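Local coordinates for insecticidal protein (Brevibacillus laterosporus, PDB 7ML9) that probably kills western corn rootworm by forming beta-barrel pores in membranes, as a member of the epsilon toxin/MTX2 family, at residues 134-139 with 181-186; 130-135 with 206-211. One frame throughout, in Å; residues are numbered along the deposited sequence. Where two conformers were deposited one is given.

Contact 1 of 2, residues 134-139 with 181-186; sequences YTESTS and KTKQVS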
# COMPACT_ATOMS: atom_id res chain seq x y z
N TYR A 134 -12.21 17.67 12.49
CA TYR A 134 -12.34 16.43 11.75
C TYR A 134 -11.14 15.54 12.04
O TYR A 134 -10.01 16.03 12.16
CB TYR A 134 -12.42 16.73 10.25
CG TYR A 134 -12.84 15.54 9.41
CD1 TYR A 134 -14.17 15.16 9.34
CD2 TYR A 134 -11.89 14.80 8.71
CE1 TYR A 134 -14.57 14.07 8.57
CE2 TYR A 134 -12.27 13.71 7.94
CZ TYR A 134 -13.61 13.34 7.88
OH TYR A 134 -13.99 12.26 7.11
N THR A 135 -11.38 14.24 12.13
CA THR A 135 -10.31 13.26 12.29
C THR A 135 -10.05 12.58 10.95
O THR A 135 -10.83 11.73 10.52
CB THR A 135 -10.67 12.24 13.36
OG1 THR A 135 -10.87 12.91 14.61
CG2 THR A 135 -9.53 11.20 13.50
N GLU A 136 -8.97 12.98 10.30
CA GLU A 136 -8.44 12.25 9.16
C GLU A 136 -7.77 10.97 9.64
O GLU A 136 -7.11 10.93 10.69
CB GLU A 136 -7.42 13.11 8.40
CG GLU A 136 -7.94 14.45 7.90
CD GLU A 136 -6.84 15.30 7.33
OE1 GLU A 136 -5.65 14.92 7.47
OE2 GLU A 136 -7.13 16.35 6.73
N SER A 137 -7.96 9.90 8.88
CA SER A 137 -7.44 8.59 9.21
C SER A 137 -6.82 7.99 7.97
O SER A 137 -7.37 8.10 6.87
CB SER A 137 -8.55 7.67 9.74
OG SER A 137 -8.01 6.60 10.48
N THR A 138 -5.65 7.36 8.14
CA THR A 138 -5.04 6.54 7.10
C THR A 138 -4.68 5.20 7.73
O THR A 138 -4.03 5.17 8.78
CB THR A 138 -3.78 7.18 6.53
OG1 THR A 138 -4.10 8.43 5.92
CG2 THR A 138 -3.15 6.25 5.49
N SER A 139 -5.11 4.10 7.12
CA SER A 139 -4.72 2.80 7.62
C SER A 139 -4.26 1.91 6.47
O SER A 139 -4.59 2.13 5.29
CB SER A 139 -5.86 2.13 8.42
OG SER A 139 -6.98 1.86 7.62
N LYS A 181 -2.99 5.64 11.39
CA LYS A 181 -2.50 6.97 11.75
C LYS A 181 -3.67 7.94 11.69
O LYS A 181 -4.41 7.93 10.69
CB LYS A 181 -1.42 7.43 10.76
CG LYS A 181 0.03 7.18 11.13
CD LYS A 181 0.92 7.99 10.16
CE LYS A 181 2.41 7.82 10.41
NZ LYS A 181 2.96 6.54 9.87
N THR A 182 -3.86 8.76 12.72
CA THR A 182 -4.94 9.74 12.73
C THR A 182 -4.38 11.13 13.00
O THR A 182 -3.43 11.29 13.76
CB THR A 182 -6.03 9.44 13.76
OG1 THR A 182 -5.45 9.39 15.07
CG2 THR A 182 -6.71 8.12 13.46
N LYS A 183 -4.99 12.12 12.35
CA LYS A 183 -4.74 13.53 12.64
C LYS A 183 -6.08 14.20 12.88
O LYS A 183 -6.99 14.07 12.05
CB LYS A 183 -4.02 14.25 11.49
CG LYS A 183 -2.80 13.58 10.92
CD LYS A 183 -2.19 14.50 9.87
CE LYS A 183 -1.31 13.73 8.90
NZ LYS A 183 -0.06 13.26 9.56
N GLN A 184 -6.22 14.89 14.00
CA GLN A 184 -7.30 15.86 14.11
C GLN A 184 -6.87 17.12 13.39
O GLN A 184 -5.73 17.57 13.51
CB GLN A 184 -7.64 16.16 15.57
CG GLN A 184 -8.58 15.14 16.16
CD GLN A 184 -7.84 13.91 16.61
OE1 GLN A 184 -6.71 14.00 17.09
NE2 GLN A 184 -8.46 12.75 16.45
N VAL A 185 -7.78 17.67 12.58
CA VAL A 185 -7.49 18.89 11.85
C VAL A 185 -8.68 19.83 12.03
O VAL A 185 -9.78 19.42 12.38
CB VAL A 185 -7.22 18.64 10.35
CG1 VAL A 185 -6.02 17.71 10.15
CG2 VAL A 185 -8.47 18.04 9.68
N SER A 186 -8.42 21.10 11.81
CA SER A 186 -9.47 22.09 11.71
C SER A 186 -9.61 22.47 10.25
O SER A 186 -8.62 22.87 9.61
CB SER A 186 -9.17 23.32 12.57
OG SER A 186 -10.32 24.15 12.69

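Contact 2 of 2, residues 130-135 with 206-211; sequences FNYTYT and AYLNTG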
# COMPACT_ATOMS: atom_id res chain seq x y z
N PHE A 130 -16.84 29.38 8.58
CA PHE A 130 -17.33 28.18 9.24
C PHE A 130 -16.14 27.26 9.48
O PHE A 130 -15.05 27.47 8.94
CB PHE A 130 -18.42 27.51 8.42
CG PHE A 130 -19.68 28.36 8.26
CD1 PHE A 130 -19.80 29.23 7.20
CD2 PHE A 130 -20.72 28.25 9.18
CE1 PHE A 130 -20.95 30.00 7.04
CE2 PHE A 130 -21.88 29.03 9.04
CZ PHE A 130 -21.98 29.90 7.97
N ASN A 131 -16.34 26.26 10.34
CA ASN A 131 -15.25 25.39 10.75
C ASN A 131 -15.80 24.00 11.06
O ASN A 131 -17.00 23.81 11.25
CB ASN A 131 -14.51 25.94 11.97
CG ASN A 131 -15.27 25.72 13.27
OD1 ASN A 131 -15.24 24.63 13.86
ND2 ASN A 131 -15.94 26.77 13.74
N TYR A 132 -14.89 23.03 11.12
CA TYR A 132 -15.26 21.68 11.51
C TYR A 132 -14.01 21.03 12.07
O TYR A 132 -12.92 21.24 11.54
CB TYR A 132 -15.84 20.86 10.34
CG TYR A 132 -16.74 19.74 10.78
CD1 TYR A 132 -16.23 18.49 11.08
CD2 TYR A 132 -18.11 19.94 10.91
CE1 TYR A 132 -17.06 17.46 11.51
CE2 TYR A 132 -18.94 18.92 11.33
CZ TYR A 132 -18.41 17.68 11.62
OH TYR A 132 -19.24 16.68 12.04
N THR A 133 -14.16 20.28 13.15
CA THR A 133 -13.04 19.55 13.74
C THR A 133 -13.16 18.10 13.29
O THR A 133 -14.11 17.40 13.65
CB THR A 133 -13.04 19.68 15.26
OG1 THR A 133 -12.81 21.05 15.60
CG2 THR A 133 -11.92 18.81 15.87
N TYR A 134 -12.21 17.67 12.49
CA TYR A 134 -12.34 16.43 11.75
C TYR A 134 -11.14 15.54 12.04
O TYR A 134 -10.01 16.03 12.16
CB TYR A 134 -12.42 16.73 10.25
CG TYR A 134 -12.84 15.54 9.41
CD1 TYR A 134 -14.17 15.16 9.34
CD2 TYR A 134 -11.89 14.80 8.71
CE1 TYR A 134 -14.57 14.07 8.57
CE2 TYR A 134 -12.27 13.71 7.94
CZ TYR A 134 -13.61 13.34 7.88
OH TYR A 134 -13.99 12.26 7.11
N THR A 135 -11.38 14.24 12.13
CA THR A 135 -10.31 13.26 12.29
C THR A 135 -10.05 12.58 10.95
O THR A 135 -10.83 11.73 10.52
CB THR A 135 -10.67 12.24 13.36
OG1 THR A 135 -10.87 12.91 14.61
CG2 THR A 135 -9.53 11.20 13.50
N ALA A 206 -23.88 25.79 6.46
CA ALA A 206 -22.60 25.27 5.99
C ALA A 206 -22.53 23.77 6.23
O ALA A 206 -22.96 23.27 7.28
CB ALA A 206 -21.41 25.96 6.68
N TYR A 207 -21.99 23.05 5.24
CA TYR A 207 -21.79 21.61 5.31
C TYR A 207 -20.38 21.27 4.87
O TYR A 207 -19.88 21.83 3.89
CB TYR A 207 -22.80 20.86 4.44
CG TYR A 207 -24.23 21.08 4.83
CD1 TYR A 207 -24.92 22.20 4.40
CD2 TYR A 207 -24.90 20.16 5.62
CE1 TYR A 207 -26.24 22.41 4.76
CE2 TYR A 207 -26.22 20.35 5.98
CZ TYR A 207 -26.89 21.48 5.54
OH TYR A 207 -28.20 21.69 5.89
N LEU A 208 -19.74 20.37 5.60
CA LEU A 208 -18.43 19.85 5.20
C LEU A 208 -18.66 18.63 4.32
O LEU A 208 -19.34 17.68 4.73
CB LEU A 208 -17.58 19.49 6.41
CG LEU A 208 -16.23 18.82 6.11
CD1 LEU A 208 -15.27 19.79 5.45
CD2 LEU A 208 -15.63 18.26 7.39
N ASN A 209 -18.10 18.65 3.12
CA ASN A 209 -18.11 17.46 2.28
C ASN A 209 -16.89 16.61 2.61
O ASN A 209 -15.82 17.15 2.90
CB ASN A 209 -18.10 17.84 0.79
CG ASN A 209 -19.49 18.22 0.27
OD1 ASN A 209 -20.51 17.63 0.64
ND2 ASN A 209 -19.51 19.20 -0.62
N THR A 210 -17.06 15.30 2.58
CA THR A 210 -15.98 14.37 2.91
C THR A 210 -15.71 13.42 1.75
O THR A 210 -16.56 13.22 0.86
CB THR A 210 -16.32 13.55 4.18
OG1 THR A 210 -17.46 12.73 3.92
CG2 THR A 210 -16.64 14.47 5.38
N GLY A 211 -14.53 12.81 1.77
CA GLY A 211 -14.19 11.79 0.80
C GLY A 211 -13.37 10.68 1.44
O GLY A 211 -12.78 10.84 2.52

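Contact 1 of 2, residues 134-139 with 181-186
Segments 134-139 and 181-186 run antiparallel as adjacent strands, their axes 4.6 Å apart, and six backbone hydrogen bonds join Y134 to V185, E136 to K183 and T138 to K181, alternating with non-hydrogen-bonded pairs in the regular ladder of a long-stranded aerolysin-type sheet. E136 carries much of the contact on the face it shares with V185. Its CG lies anti to the carbonyl carbon (chi1 -57°), and the extended chain crosses V185 at about a right angle. E136 CB rests 3.8 Å from K183 O; E136 CG then meets V185 CG2, and E136 CD lies 3.8 Å from V185 CG1. At the tip, E136 OE2 passes 3.7 Å from V185 CG2 before reaching Y187 OH and, in a salt bridge, R314 NE. A glutamate fits here because its extended chain lays CG and the flat carboxylate against the valine methyls while OE2 reaches charge; the arginine would favour the ionised form. On the opposite face, Q184 bends at chi2 (82°) so that NE2 donates to T135 OG1 at 3.0 Å, with the acceptor close to the amide plane. Beta-branched T135 and T182 lie side by side there. Strand 266-289 pairs with the outer edge of 130-147, and strand 303-323 with that of 178-189.

Contact 2 of 2, residues 130-135 with 206-211
One hydrogen bond, from N278 ND2 of strand 266-289, grips Y134 OH, and the same ND2 also bonds T135 O. The hydroxyl therefore stays satisfied at the end of a buried, largely apolar interface between facing layers of strands in this aerolysin-type, beta-rich toxin. Segments 130-135 and 206-211 run 8.0 Å apart at an angle of 44°, with no hydrogen bond between them; the contact between the two is made by side chains. T210 suits its place near the outer end of the tyrosine because its CG2, anti to the carbonyl carbon, turns a methyl to the ring, 3.8 Å from Y134 CE1. Next comes L208, whose CG lies anti to the backbone N (chi1 175°), so that a single methyl serves two aromatics: L208 CD2 is 3.7 Å from Y132 CD1 and 3.9 Å from Y134 CD1. The leucine crosses both tyrosines at about a right angle, and the fork at CG lets that one branch reach both rings, which suits a branched apolar residue to the place. L107 of strand 86-115 packs on the same tyrosines and on T210. At the other end F130 needs a small partner, and alanine allows close approach: A206 CB makes a CH-pi contact over one ring face, 3.5 Å from the F130 ring centroid and nearest to CG, at 3.4 Å.

From the N terminus, the chain enters both contacts on strand 130-147: contact 2 uses its first residues, contact 1 the next, and Y134 and T135 belong to both. The chain then runs through strands 153-160 and 165-172 and returns along 178-189, where contact 1 closes a loop of 41 residues; in pore-forming relatives such an excursion includes the membrane-inserting hairpin, and it may do so here. Continuing to strand 201-229, contact 2 closes a wider loop of 70 residues that contains the first. Contact 1 thus joins sheet neighbours edge to edge, whereas contact 2 ties one of them across the interior to the facing strand; the centres of the two contacts lie about 12 Å apart.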